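Local coordinates for protein geranylgeranyl pyrophosphate synthetase (Pyrococcus horikoshii, PDB 1WY0) that probably catalyses the stepwise condensation of isopentenyl diphosphate with allylic diphosphates to build the C20 chain of geranylgeranyl diphosphate, at residues K21-E24 with L25-E28; A37-H40 with Y41-G45; E76-H79 with N80-L83; V84-D87 with I88-M91; G114-L117 with F118-F122. All coordinates share one frame; numbering follows the deposited sequence.

Contact 1. Residues K21-E24 with L25-E28; sequences KIFE and LIPE
The carbonyl oxygen of Ile22 is gripped twice from the residues that follow: Ile26 N reaches Ile22 O at 3.0 Å, in the carbonyl plane, and Leu25 N adds a weak bond. One residue back, Lys21 O also accepts two bonds, from Glu24 N and Leu25 N, which approach from the same face of its plane, consistent with a tightening last turn. Ile26 is the first residue to leave helical angles. Its CG1 sits between the backbone N and the carbonyl carbon (chi1 56°), which brings the branch back over the helix, with Ile26 CG1 3.2 Å from Ile22 O. The side chains of Ile22 and Ile26 lie side by side, Ile22 CG2 and Ile26 CD1 meeting at 4.0 Å. This is the C-terminal end of helix 3-25, stopped by a proline: Pro27 N has no hydrogen to give Phe23 O, and Pro27 CB rests 3.6 Å from that oxygen instead. Carbonyls at the helix end that get no partner from a next turn find side chains: Leu25 O bonds Lys120 and Ile26 O bonds Arg39. The Phe23 ring takes Ile22 CG2 over the centre of one face, 4.2 Å above its plane, has Ile26 O at its edge, and also packs on Pro42, Leu43 and Arg39. Lys21 NZ and Glu24 OE1 form a salt bridge at 3.6 Å, and Glu24 OE2 has a second cationic partner in Arg127. Leu25 turns inward, its side chain packing on Leu77 of helix 69-90 and on Ala124 of helix 107-126.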
loop_
_atom_site.group_PDB
_atom_site.type_symbol
_atom_site.label_atom_id
_atom_site.label_comp_id
_atom_site.label_asym_id
_atom_site.label_seq_id
_atom_site.Cartn_x
_atom_site.Cartn_y
_atom_site.Cartn_z
ATOM N N LYS A 21 -2.266 -17.782 11.441
ATOM C CA LYS A 21 -1.902 -16.395 11.713
ATOM C C LYS A 21 -2.418 -15.432 10.651
ATOM O O LYS A 21 -2.892 -14.340 10.971
ATOM C CB LYS A 21 -0.383 -16.257 11.846
ATOM C CG LYS A 21 0.181 -16.949 13.074
ATOM C CD LYS A 21 -0.583 -16.556 14.327
ATOM C CE LYS A 21 -0.162 -17.391 15.535
ATOM N NZ LYS A 21 -0.986 -17.056 16.734
ATOM N N ILE A 22 -2.332 -15.841 9.391
ATOM C CA ILE A 22 -2.805 -15.007 8.303
ATOM C C ILE A 22 -4.280 -14.683 8.462
ATOM O O ILE A 22 -4.679 -13.521 8.427
ATOM C CB ILE A 22 -2.605 -15.694 6.929
ATOM C CG1 ILE A 22 -1.139 -15.587 6.505
ATOM C CG2 ILE A 22 -3.524 -15.061 5.884
ATOM C CD1 ILE A 22 -0.827 -16.269 5.204
ATOM N N PHE A 23 -5.092 -15.713 8.654
ATOM C CA PHE A 23 -6.521 -15.503 8.774
ATOM C C PHE A 23 -7.023 -14.943 10.093
ATOM O O PHE A 23 -8.213 -14.689 10.246
ATOM C CB PHE A 23 -7.252 -16.788 8.396
ATOM C CG PHE A 23 -7.145 -17.108 6.930
ATOM C CD1 PHE A 23 -7.671 -16.234 5.982
ATOM C CD2 PHE A 23 -6.468 -18.238 6.494
ATOM C CE1 PHE A 23 -7.519 -16.476 4.626
ATOM C CE2 PHE A 23 -6.309 -18.491 5.136
ATOM C CZ PHE A 23 -6.836 -17.606 4.200
ATOM N N GLU A 24 -6.129 -14.741 11.053
ATOM C CA GLU A 24 -6.569 -14.143 12.300
ATOM C C GLU A 24 -6.325 -12.648 12.125
ATOM O O GLU A 24 -6.925 -11.821 12.813
ATOM C CB GLU A 24 -5.804 -14.701 13.504
ATOM C CG GLU A 24 -4.457 -14.081 13.798
ATOM C CD GLU A 24 -3.896 -14.584 15.118
ATOM O OE1 GLU A 24 -4.021 -15.801 15.381
ATOM O OE2 GLU A 24 -3.333 -13.769 15.885
ATOM N N LEU A 25 -5.442 -12.317 11.182
ATOM C CA LEU A 25 -5.131 -10.930 10.850
ATOM C C LEU A 25 -6.192 -10.427 9.868
ATOM O O LEU A 25 -6.635 -9.286 9.960
ATOM C CB LEU A 25 -3.741 -10.816 10.218
ATOM C CG LEU A 25 -2.518 -10.762 11.140
ATOM C CD1 LEU A 25 -1.265 -10.781 10.301
ATOM C CD2 LEU A 25 -2.551 -9.499 11.995
ATOM N N ILE A 26 -6.589 -11.276 8.925
ATOM C CA ILE A 26 -7.616 -10.903 7.960
ATOM C C ILE A 26 -8.795 -11.864 8.070
ATOM O O ILE A 26 -8.983 -12.760 7.246
ATOM C CB ILE A 26 -7.083 -10.872 6.488
ATOM C CG1 ILE A 26 -6.466 -12.213 6.093
ATOM C CG2 ILE A 26 -6.026 -9.787 6.338
ATOM C CD1 ILE A 26 -6.010 -12.250 4.646
ATOM N N PRO A 27 -9.605 -11.691 9.121
ATOM C CA PRO A 27 -10.801 -12.483 9.374
ATOM C C PRO A 27 -12.020 -11.903 8.650
ATOM O O PRO A 27 -11.972 -10.853 8.026
ATOM C CB PRO A 27 -11.042 -12.483 10.885
ATOM C CG PRO A 27 -10.577 -11.092 11.316
ATOM C CD PRO A 27 -9.444 -10.772 10.234
ATOM N N GLU A 28 -13.137 -12.653 8.717
ATOM C CA GLU A 28 -14.364 -12.177 8.085
ATOM C C GLU A 28 -15.093 -11.161 8.970
ATOM O O GLU A 28 -15.992 -11.482 9.737
ATOM C CB GLU A 28 -15.265 -13.386 7.828
ATOM C CG GLU A 28 -14.475 -14.627 7.405
ATOM C CD GLU A 28 -15.399 -15.824 7.376
ATOM O OE1 GLU A 28 -15.645 -16.401 8.426
ATOM O OE2 GLU A 28 -15.861 -16.179 6.292
#

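Contact 2. Residues A37-H40 with Y41-G45; sequences AARH and YPLAG
Leu43 N donates to Arg39 O at 2.9 Å, nearly along the C=O axis, a direct hydrogen bond across the turn. The ring of Pro42 is wedged against two carbonyls at once, its CD 3.2 Å from Ala38 O, and it brings no N-H for either. One water accepts from Tyr41 N at 2.9 Å and donates to Ala37 O, with a weaker bond to Ala38 O, so a solvent bridge stands where the helical bond from Tyr41 N to Ala37 O would be. Putting an alanine at Pro42 would remove CG and CD of the ring, which lie against Ala38 O and Arg39 O, and is likely to leave a gap beside Phe23 and the turn freer to change its path.

Leu43 CD1 lies 3.9 Å from Arg39 NH2, the leucine crossing the arginine chain, which bends at chi3 and is anchored by a salt bridge from its NE to Glu36. His40 CD2 approaches Tyr41 CD1 at 3.6 Å; the two rings meet rim to rim with planes 41° apart. His40 is positioned by Pro99 O at NE2 and by an edge-to-face meeting with Trp105. Gly45 follows with a positive phi of 87° and begins the Gly-Gly-Lys-Arg-x-Arg-Pro sequence, which in relatives helps bind diphosphate. The turn leads on from helix 32-40, with Leu43 and Pro42 against Phe23 of helix 3-25, Tyr41 against Val84 of helix 69-90, and His40 against Val101 of helix 101-105.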
loop_
_atom_site.group_PDB
_atom_site.type_symbol
_atom_site.label_atom_id
_atom_site.label_comp_id
_atom_site.label_asym_id
_atom_site.label_seq_id
_atom_site.Cartn_x
_atom_site.Cartn_y
_atom_site.Cartn_z
ATOM N N ALA A 37 -12.444 -9.714 -0.151
ATOM C CA ALA A 37 -11.614 -9.362 -1.293
ATOM C C ALA A 37 -10.132 -9.547 -0.965
ATOM O O ALA A 37 -9.368 -10.131 -1.722
ATOM C CB ALA A 37 -11.886 -7.899 -1.646
ATOM N N ALA A 38 -9.769 -9.107 0.239
ATOM C CA ALA A 38 -8.417 -9.301 0.771
ATOM C C ALA A 38 -8.083 -10.781 1.014
ATOM O O ALA A 38 -6.949 -11.218 0.801
ATOM C CB ALA A 38 -8.256 -8.525 2.072
ATOM N N ARG A 39 -9.070 -11.542 1.473
ATOM C CA ARG A 39 -8.895 -12.966 1.740
ATOM C C ARG A 39 -8.872 -13.831 0.486
ATOM O O ARG A 39 -8.353 -14.941 0.510
ATOM C CB ARG A 39 -10.020 -13.473 2.654
ATOM C CG ARG A 39 -9.797 -13.222 4.138
ATOM C CD ARG A 39 -11.125 -13.245 4.908
ATOM N NE ARG A 39 -11.795 -14.540 4.834
ATOM C CZ ARG A 39 -11.651 -15.514 5.727
ATOM N NH1 ARG A 39 -10.862 -15.346 6.777
ATOM N NH2 ARG A 39 -12.284 -16.667 5.557
ATOM N N HIS A 40 -9.426 -13.326 -0.611
ATOM C CA HIS A 40 -9.505 -14.100 -1.843
ATOM C C HIS A 40 -8.224 -14.823 -2.290
ATOM O O HIS A 40 -8.236 -16.042 -2.492
ATOM C CB HIS A 40 -10.033 -13.222 -2.984
ATOM C CG HIS A 40 -10.365 -13.993 -4.225
ATOM N ND1 HIS A 40 -11.363 -14.942 -4.266
ATOM C CD2 HIS A 40 -9.809 -13.983 -5.459
ATOM C CE1 HIS A 40 -11.406 -15.486 -5.468
ATOM N NE2 HIS A 40 -10.474 -14.921 -6.212
ATOM N N TYR A 41 -7.116 -14.107 -2.461
ATOM C CA TYR A 41 -5.908 -14.810 -2.897
ATOM C C TYR A 41 -5.324 -15.719 -1.819
ATOM O O TYR A 41 -4.920 -16.840 -2.111
ATOM C CB TYR A 41 -4.852 -13.829 -3.412
ATOM C CG TYR A 41 -5.165 -13.273 -4.792
ATOM C CD1 TYR A 41 -6.201 -13.805 -5.565
ATOM C CD2 TYR A 41 -4.421 -12.224 -5.322
ATOM C CE1 TYR A 41 -6.486 -13.301 -6.826
ATOM C CE2 TYR A 41 -4.694 -11.714 -6.580
ATOM C CZ TYR A 41 -5.725 -12.251 -7.331
ATOM O OH TYR A 41 -5.991 -11.731 -8.583
ATOM N N PRO A 42 -5.265 -15.248 -0.560
ATOM C CA PRO A 42 -4.727 -16.076 0.523
ATOM C C PRO A 42 -5.491 -17.402 0.658
ATOM O O PRO A 42 -4.910 -18.426 1.014
ATOM C CB PRO A 42 -4.896 -15.180 1.743
ATOM C CG PRO A 42 -4.622 -13.826 1.169
ATOM C CD PRO A 42 -5.425 -13.855 -0.113
ATOM N N LEU A 43 -6.793 -17.367 0.372
ATOM C CA LEU A 43 -7.703 -18.510 0.442
ATOM C C LEU A 43 -7.536 -19.461 -0.750
ATOM O O LEU A 43 -8.026 -20.582 -0.771
ATOM C CB LEU A 43 -9.146 -17.976 0.465
ATOM C CG LEU A 43 -9.695 -17.738 1.871
ATOM C CD1 LEU A 43 -11.155 -17.279 1.835
ATOM C CD2 LEU A 43 -9.666 -18.992 2.747
ATOM N N ALA A 44 -6.857 -18.964 -1.799
ATOM C CA ALA A 44 -6.666 -19.812 -2.962
ATOM C C ALA A 44 -5.819 -21.041 -2.613
ATOM O O ALA A 44 -5.703 -21.990 -3.378
ATOM C CB ALA A 44 -5.984 -18.983 -4.049
ATOM N N GLY A 45 -5.195 -20.974 -1.424
ATOM C CA GLY A 45 -4.438 -22.110 -0.916
ATOM C C GLY A 45 -2.990 -22.106 -1.417
ATOM O O GLY A 45 -2.394 -23.141 -1.689
HETATM O O HOH W 1 -6.735 -11.228 -2.212
#

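Contact 3. Residues E76-H79 with N80-L83; sequences ELIH and NYSL
Residues 76-79 and 80-83 form two consecutive turns of helix 69-90, joined by regular bonds such as Tyr81 N to Leu77 O at 2.9 Å. Asn80 grips Glu76 O twice, its backbone N and its ND2 arriving from opposite faces of the carbonyl plane; Asn80 ND2 lies 2.9 Å from Glu76 O, well above that plane. The Glu76 carboxylate is turned 88° from the amide and forms a salt bridge with Arg48. Leu83 lays its CG over one face of the His79 ring, a CH-pi contact at 4.2 Å from the centroid. A water in the plane of that ring lies 2.8 Å from His79 ND1 and donates to Ser82 OG, whose bond to His79 O is modelled doubtfully short. Replacing His79 by alanine would remove the ring and would probably leave one side of Leu83 uncovered and the water without its imidazole partner. Tyr81 stands at an unusual chi1 of 119°, where its ring stacks on Phe118 and reaches the mercury ion it shares with Cys150. The Asn80 amide thus turns back on a helix carbonyl, while Glu76 looks outward, and Tyr81, the fifth residue before the aspartate-rich motif, presents its ring at a place that in related synthases influences product length.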
loop_
_atom_site.group_PDB
_atom_site.type_symbol
_atom_site.label_atom_id
_atom_site.label_comp_id
_atom_site.label_asym_id
_atom_site.label_seq_id
_atom_site.Cartn_x
_atom_site.Cartn_y
_atom_site.Cartn_z
ATOM N N GLU A 76 4.284 -13.035 3.468
ATOM C CA GLU A 76 3.264 -13.652 2.616
ATOM C C GLU A 76 2.152 -12.654 2.339
ATOM O O GLU A 76 1.520 -12.700 1.290
ATOM C CB GLU A 76 2.676 -14.910 3.257
ATOM C CG GLU A 76 1.640 -15.645 2.387
ATOM C CD GLU A 76 2.196 -16.175 1.062
ATOM O OE1 GLU A 76 3.391 -15.983 0.773
ATOM O OE2 GLU A 76 1.423 -16.794 0.289
ATOM N N LEU A 77 1.899 -11.766 3.288
ATOM C CA LEU A 77 0.870 -10.747 3.111
ATOM C C LEU A 77 1.357 -9.749 2.058
ATOM O O LEU A 77 0.593 -9.297 1.210
ATOM C CB LEU A 77 0.587 -10.033 4.439
ATOM C CG LEU A 77 -0.181 -10.910 5.431
ATOM C CD1 LEU A 77 -0.416 -10.168 6.753
ATOM C CD2 LEU A 77 -1.510 -11.321 4.791
ATOM N N ILE A 78 2.640 -9.422 2.107
ATOM C CA ILE A 78 3.206 -8.492 1.144
ATOM C C ILE A 78 3.142 -9.106 -0.241
ATOM O O ILE A 78 2.761 -8.441 -1.197
ATOM C CB ILE A 78 4.665 -8.134 1.490
ATOM C CG1 ILE A 78 4.678 -7.094 2.611
ATOM C CG2 ILE A 78 5.380 -7.583 0.242
ATOM C CD1 ILE A 78 6.046 -6.575 2.985
ATOM N N HIS A 79 3.506 -10.376 -0.348
ATOM C CA HIS A 79 3.463 -11.070 -1.630
ATOM C C HIS A 79 2.037 -11.037 -2.190
ATOM O O HIS A 79 1.833 -10.802 -3.384
ATOM C CB HIS A 79 3.915 -12.533 -1.469
ATOM C CG HIS A 79 3.645 -13.393 -2.672
ATOM N ND1 HIS A 79 4.258 -13.192 -3.891
ATOM C CD2 HIS A 79 2.822 -14.457 -2.840
ATOM C CE1 HIS A 79 3.825 -14.092 -4.755
ATOM N NE2 HIS A 79 2.952 -14.872 -4.142
ATOM N N ASN A 80 1.056 -11.281 -1.329
ATOM C CA ASN A 80 -0.333 -11.293 -1.770
ATOM C C ASN A 80 -0.831 -9.932 -2.222
ATOM O O ASN A 80 -1.543 -9.833 -3.216
ATOM C CB ASN A 80 -1.238 -11.862 -0.671
ATOM C CG ASN A 80 -1.359 -13.368 -0.755
ATOM O OD1 ASN A 80 -1.894 -13.903 -1.726
ATOM N ND2 ASN A 80 -0.844 -14.064 0.252
ATOM N N TYR A 81 -0.465 -8.879 -1.507
ATOM C CA TYR A 81 -0.889 -7.548 -1.918
ATOM C C TYR A 81 -0.290 -7.199 -3.286
ATOM O O TYR A 81 -0.925 -6.494 -4.081
ATOM C CB TYR A 81 -0.466 -6.503 -0.871
ATOM C CG TYR A 81 0.482 -5.438 -1.377
ATOM C CD1 TYR A 81 1.860 -5.558 -1.198
ATOM C CD2 TYR A 81 -0.002 -4.283 -1.999
ATOM C CE1 TYR A 81 2.731 -4.558 -1.614
ATOM C CE2 TYR A 81 0.866 -3.274 -2.425
ATOM C CZ TYR A 81 2.228 -3.415 -2.226
ATOM O OH TYR A 81 3.082 -2.398 -2.592
ATOM N N SER A 82 0.927 -7.678 -3.563
ATOM C CA SER A 82 1.538 -7.371 -4.851
ATOM C C SER A 82 0.808 -8.070 -6.000
ATOM O O SER A 82 0.791 -7.617 -7.137
ATOM C CB SER A 82 2.997 -7.828 -4.807
ATOM O OG SER A 82 3.052 -9.249 -4.948
ATOM N N LEU A 83 0.228 -9.240 -5.675
ATOM C CA LEU A 83 -0.511 -9.983 -6.688
ATOM C C LEU A 83 -1.811 -9.270 -7.068
ATOM O O LEU A 83 -2.216 -9.217 -8.221
ATOM C CB LEU A 83 -0.825 -11.370 -6.126
ATOM C CG LEU A 83 0.429 -12.225 -5.941
ATOM C CD1 LEU A 83 0.100 -13.661 -5.527
ATOM C CD2 LEU A 83 1.269 -12.329 -7.214
HETATM O O HOH W 2 5.643 -10.945 -4.869
#

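Contact 4. Residues V84-D87 with I88-M91; sequences VHDD and IMDM
Residues 84-87 and 88-91 continue helix 69-90 to its end: Asp90 N bonds Asp86 O at 2.8 Å and nearly straight (168°), Met89 N bonds His85 O at 3.2 Å, and Met91 leaves the helix with a positive phi. Ile88 N divides itself between Val84 O and His85 O, both bonds weak. The Ile88 side chain lies back along the preceding turn, its CG1 3.4 Å from Val84 O, and is held there among Ala110, Ile111 and His102. Met89 does likewise: its CG comes within 3.4 Å of His85 O, and the bend at chi3 keeps CE near the same oxygen. The His85 imidazole has its polar partners outside the two segments: NE2 bonds Ile111 O, and ND1 bonds Asp115 of the second subunit. A water links the two carboxylates one turn apart, donating to Asp87 OD1 at 2.8 Å and more weakly to Asp90 OD2, while Asp87 OD2 has a salt bridge with Arg95. Asp86 OD1 and Asp90 OD1 remain 5.7 Å apart. The sequence Asp-Asp-Ile-Met-Asp fits the first aspartate-rich DDxxD motif of polyprenyl synthetases, and carboxylates so grouped at a helix end are consistent with a site for the magnesium ions that hold an allylic diphosphate.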
loop_
_atom_site.group_PDB
_atom_site.type_symbol
_atom_site.label_atom_id
_atom_site.label_comp_id
_atom_site.label_asym_id
_atom_site.label_seq_id
_atom_site.Cartn_x
_atom_site.Cartn_y
_atom_site.Cartn_z
ATOM N N VAL A 84 -2.491 -8.745 -6.033
ATOM C CA VAL A 84 -3.748 -8.046 -6.273
ATOM C C VAL A 84 -3.548 -6.818 -7.163
ATOM O O VAL A 84 -4.252 -6.592 -8.138
ATOM C CB VAL A 84 -4.315 -7.616 -4.918
ATOM C CG1 VAL A 84 -5.583 -6.789 -5.118
ATOM C CG2 VAL A 84 -4.643 -8.837 -4.081
ATOM N N HIS A 85 -2.564 -5.989 -6.770
ATOM C CA HIS A 85 -2.311 -4.758 -7.512
ATOM C C HIS A 85 -1.747 -5.038 -8.907
ATOM O O HIS A 85 -2.076 -4.386 -9.889
ATOM C CB HIS A 85 -1.321 -3.914 -6.709
ATOM C CG HIS A 85 -2.057 -3.158 -5.635
ATOM N ND1 HIS A 85 -1.471 -2.220 -4.851
ATOM C CD2 HIS A 85 -3.405 -3.261 -5.273
ATOM C CE1 HIS A 85 -2.445 -1.766 -4.038
ATOM N NE2 HIS A 85 -3.613 -2.372 -4.269
ATOM N N ASP A 86 -0.831 -6.023 -8.964
ATOM C CA ASP A 86 -0.211 -6.358 -10.241
ATOM C C ASP A 86 -1.228 -6.925 -11.235
ATOM O O ASP A 86 -1.124 -6.762 -12.444
ATOM C CB ASP A 86 0.893 -7.382 -9.981
ATOM C CG ASP A 86 2.153 -6.660 -9.525
ATOM O OD1 ASP A 86 2.098 -5.436 -9.399
ATOM O OD2 ASP A 86 3.161 -7.320 -9.288
ATOM N N ASP A 87 -2.219 -7.652 -10.686
ATOM C CA ASP A 87 -3.249 -8.220 -11.548
ATOM C C ASP A 87 -4.103 -7.126 -12.195
ATOM O O ASP A 87 -4.641 -7.284 -13.284
ATOM C CB ASP A 87 -4.127 -9.142 -10.699
ATOM C CG ASP A 87 -3.537 -10.545 -10.712
ATOM O OD1 ASP A 87 -2.438 -10.700 -11.246
ATOM O OD2 ASP A 87 -4.174 -11.459 -10.196
ATOM N N ILE A 88 -4.241 -6.022 -11.463
ATOM C CA ILE A 88 -5.019 -4.881 -11.946
ATOM C C ILE A 88 -4.274 -4.266 -13.117
ATOM O O ILE A 88 -4.859 -3.922 -14.141
ATOM C CB ILE A 88 -5.174 -3.764 -10.871
ATOM C CG1 ILE A 88 -6.091 -4.226 -9.744
ATOM C CG2 ILE A 88 -5.737 -2.503 -11.519
ATOM C CD1 ILE A 88 -6.228 -3.237 -8.619
ATOM N N MET A 89 -2.968 -4.142 -12.949
ATOM C CA MET A 89 -2.110 -3.552 -13.960
ATOM C C MET A 89 -1.919 -4.422 -15.192
ATOM O O MET A 89 -2.044 -3.942 -16.320
ATOM C CB MET A 89 -0.758 -3.213 -13.334
ATOM C CG MET A 89 -0.870 -2.190 -12.212
ATOM S SD MET A 89 0.727 -1.725 -11.568
ATOM C CE MET A 89 0.379 -1.441 -9.846
ATOM N N ASP A 90 -1.620 -5.698 -14.966
ATOM C CA ASP A 90 -1.396 -6.658 -16.040
ATOM C C ASP A 90 -2.694 -7.039 -16.748
ATOM O O ASP A 90 -2.668 -7.718 -17.775
ATOM C CB ASP A 90 -0.732 -7.925 -15.474
ATOM C CG ASP A 90 0.752 -7.728 -15.155
ATOM O OD1 ASP A 90 1.165 -6.583 -14.865
ATOM O OD2 ASP A 90 1.511 -8.724 -15.178
ATOM N N MET A 91 -3.824 -6.601 -16.207
ATOM C CA MET A 91 -5.114 -6.940 -16.793
ATOM C C MET A 91 -5.310 -8.465 -16.754
ATOM O O MET A 91 -5.901 -9.054 -17.658
ATOM C CB MET A 91 -5.188 -6.432 -18.236
ATOM C CG MET A 91 -5.074 -4.912 -18.358
ATOM S SD MET A 91 -5.230 -4.270 -20.054
ATOM C CE MET A 91 -7.051 -4.053 -20.168
HETATM O O HOH W 3 -0.305 -10.341 -13.080
#

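Contact 5. Residues G114-L117 with F118-F122; sequences GDLL and FSKAF
Lys120 runs alongside Leu116, one helical turn before it, and its chain can be followed outward. CB lies 3.5 Å from Leu116 O, the oxygen that also receives Lys120 N. CG comes closer, 3.2 Å from the same Leu116 O and 4.0 Å from Leu116 CD1. A bend at chi2 (-104°) sets CD so that the rest of the chain extends the same way as the leucine, and CE then rests 3.8 Å from Leu116 CD1. NZ ends at Leu25 O, with a weaker, longer pairing to Glu123. Leu116 suits this role because its CG, trans to the backbone N (chi1 175°), throws CD1 against the lysine methylenes.

Around this pair helix 107-126 keeps regular bonds: Ser119 N reaches Asp115 O at 2.9 Å, Phe118 N reaches Gly114 O at 3.0 Å, and Ala121 N reaches Leu117 O. Small residues at Gly114 and Ala121 permit close approach of helix 69-90, whose Tyr81 and Ile78 pack against them. The helix also meets the second subunit: Ser119 OG hydrogen-bonds Asn147 and Ser146 there, and the Phe118 and Phe122 rings meet their own counterparts, Phe118 also stacking on Tyr81 of its own chain. The lysine methylenes thus run along Leu116, and the amine reaches a backbone carbonyl at the end of helix 3-25, which is likely to offset part of the cost of burying its charge.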
loop_
_atom_site.group_PDB
_atom_site.type_symbol
_atom_site.label_atom_id
_atom_site.label_comp_id
_atom_site.label_asym_id
_atom_site.label_seq_id
_atom_site.Cartn_x
_atom_site.Cartn_y
_atom_site.Cartn_z
ATOM N N GLY A 114 -5.596 -4.665 -1.717
ATOM C CA GLY A 114 -4.147 -4.712 -1.761
ATOM C C GLY A 114 -3.596 -3.831 -0.653
ATOM O O GLY A 114 -2.659 -4.219 0.021
ATOM N N ASP A 115 -4.178 -2.652 -0.450
ATOM C CA ASP A 115 -3.720 -1.738 0.600
ATOM C C ASP A 115 -3.873 -2.349 1.983
ATOM O O ASP A 115 -2.997 -2.208 2.837
ATOM C CB ASP A 115 -4.501 -0.407 0.571
ATOM C CG ASP A 115 -4.135 0.453 -0.625
ATOM O OD1 ASP A 115 -3.111 0.128 -1.293
ATOM O OD2 ASP A 115 -4.856 1.448 -0.880
ATOM N N LEU A 116 -5.000 -3.000 2.212
ATOM C CA LEU A 116 -5.257 -3.616 3.503
ATOM C C LEU A 116 -4.244 -4.726 3.744
ATOM O O LEU A 116 -3.712 -4.873 4.838
ATOM C CB LEU A 116 -6.670 -4.207 3.565
ATOM C CG LEU A 116 -6.841 -4.942 4.908
ATOM C CD1 LEU A 116 -6.776 -3.921 6.030
ATOM C CD2 LEU A 116 -8.134 -5.703 4.952
ATOM N N LEU A 117 -4.012 -5.532 2.724
ATOM C CA LEU A 117 -3.041 -6.611 2.825
ATOM C C LEU A 117 -1.654 -6.067 3.171
ATOM O O LEU A 117 -0.952 -6.653 3.990
ATOM C CB LEU A 117 -2.987 -7.394 1.509
ATOM C CG LEU A 117 -4.074 -8.453 1.331
ATOM C CD1 LEU A 117 -4.048 -8.994 -0.107
ATOM C CD2 LEU A 117 -3.863 -9.578 2.352
ATOM N N PHE A 118 -1.264 -4.956 2.551
ATOM C CA PHE A 118 0.059 -4.350 2.804
ATOM C C PHE A 118 0.135 -3.850 4.253
ATOM O O PHE A 118 1.116 -4.088 4.958
ATOM C CB PHE A 118 0.320 -3.175 1.839
ATOM C CG PHE A 118 1.778 -2.769 1.746
ATOM C CD1 PHE A 118 2.777 -3.676 2.015
ATOM C CD2 PHE A 118 2.149 -1.479 1.383
ATOM C CE1 PHE A 118 4.116 -3.324 1.931
ATOM C CE2 PHE A 118 3.512 -1.118 1.295
ATOM C CZ PHE A 118 4.484 -2.051 1.570
ATOM N N SER A 119 -0.901 -3.143 4.674
ATOM C CA SER A 119 -1.001 -2.632 6.028
ATOM C C SER A 119 -0.932 -3.796 7.036
ATOM O O SER A 119 -0.303 -3.685 8.088
ATOM C CB SER A 119 -2.333 -1.892 6.186
ATOM O OG SER A 119 -2.503 -1.405 7.506
ATOM N N LYS A 120 -1.580 -4.913 6.715
ATOM C CA LYS A 120 -1.537 -5.951 7.743
ATOM C C LYS A 120 -0.190 -6.687 7.766
ATOM O O LYS A 120 0.238 -7.221 8.780
ATOM C CB LYS A 120 -2.668 -6.942 7.467
ATOM C CG LYS A 120 -4.050 -6.308 7.640
ATOM C CD LYS A 120 -4.726 -6.736 8.944
ATOM C CE LYS A 120 -6.057 -6.015 9.179
ATOM N NZ LYS A 120 -6.512 -6.255 10.546
ATOM N N ALA A 121 0.601 -6.636 6.701
ATOM C CA ALA A 121 1.948 -7.177 6.747
ATOM C C ALA A 121 2.732 -6.495 7.871
ATOM O O ALA A 121 3.488 -7.142 8.595
ATOM C CB ALA A 121 2.642 -6.960 5.409
ATOM N N PHE A 122 2.566 -5.182 8.000
ATOM C CA PHE A 122 3.277 -4.468 9.049
ATOM C C PHE A 122 2.593 -4.661 10.400
ATOM O O PHE A 122 3.208 -4.574 11.455
ATOM C CB PHE A 122 3.300 -2.983 8.685
ATOM C CG PHE A 122 4.305 -2.744 7.598
ATOM C CD1 PHE A 122 5.655 -2.651 7.919
ATOM C CD2 PHE A 122 3.886 -2.609 6.284
ATOM C CE1 PHE A 122 6.586 -2.426 6.915
ATOM C CE2 PHE A 122 4.828 -2.386 5.284
ATOM C CZ PHE A 122 6.179 -2.294 5.595
#

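Contacts 1 and 2 are partly buried helix ends, each with a proline following the last turn. Contacts 3 and 4 run in succession along helix 69-90, and contact 5 is an internal part of helix 107-126. All eight touching residues of contact 5 are buried, whereas contact 4 exposes Asp90 and Met91 at its end. Contacts 3 and 5 are the closest pair, their centres about 8 Å apart. Contacts 1 and 2 meet no other subunit, while 3, 4 and 5 do. Helix-end carbonyls that a proline cannot serve mark contacts 1 and 2; side-chain amide, hydroxyl and imidazole groups mark contact 3, acidic groups contact 4, and a buried lysine beside leucine contact 5.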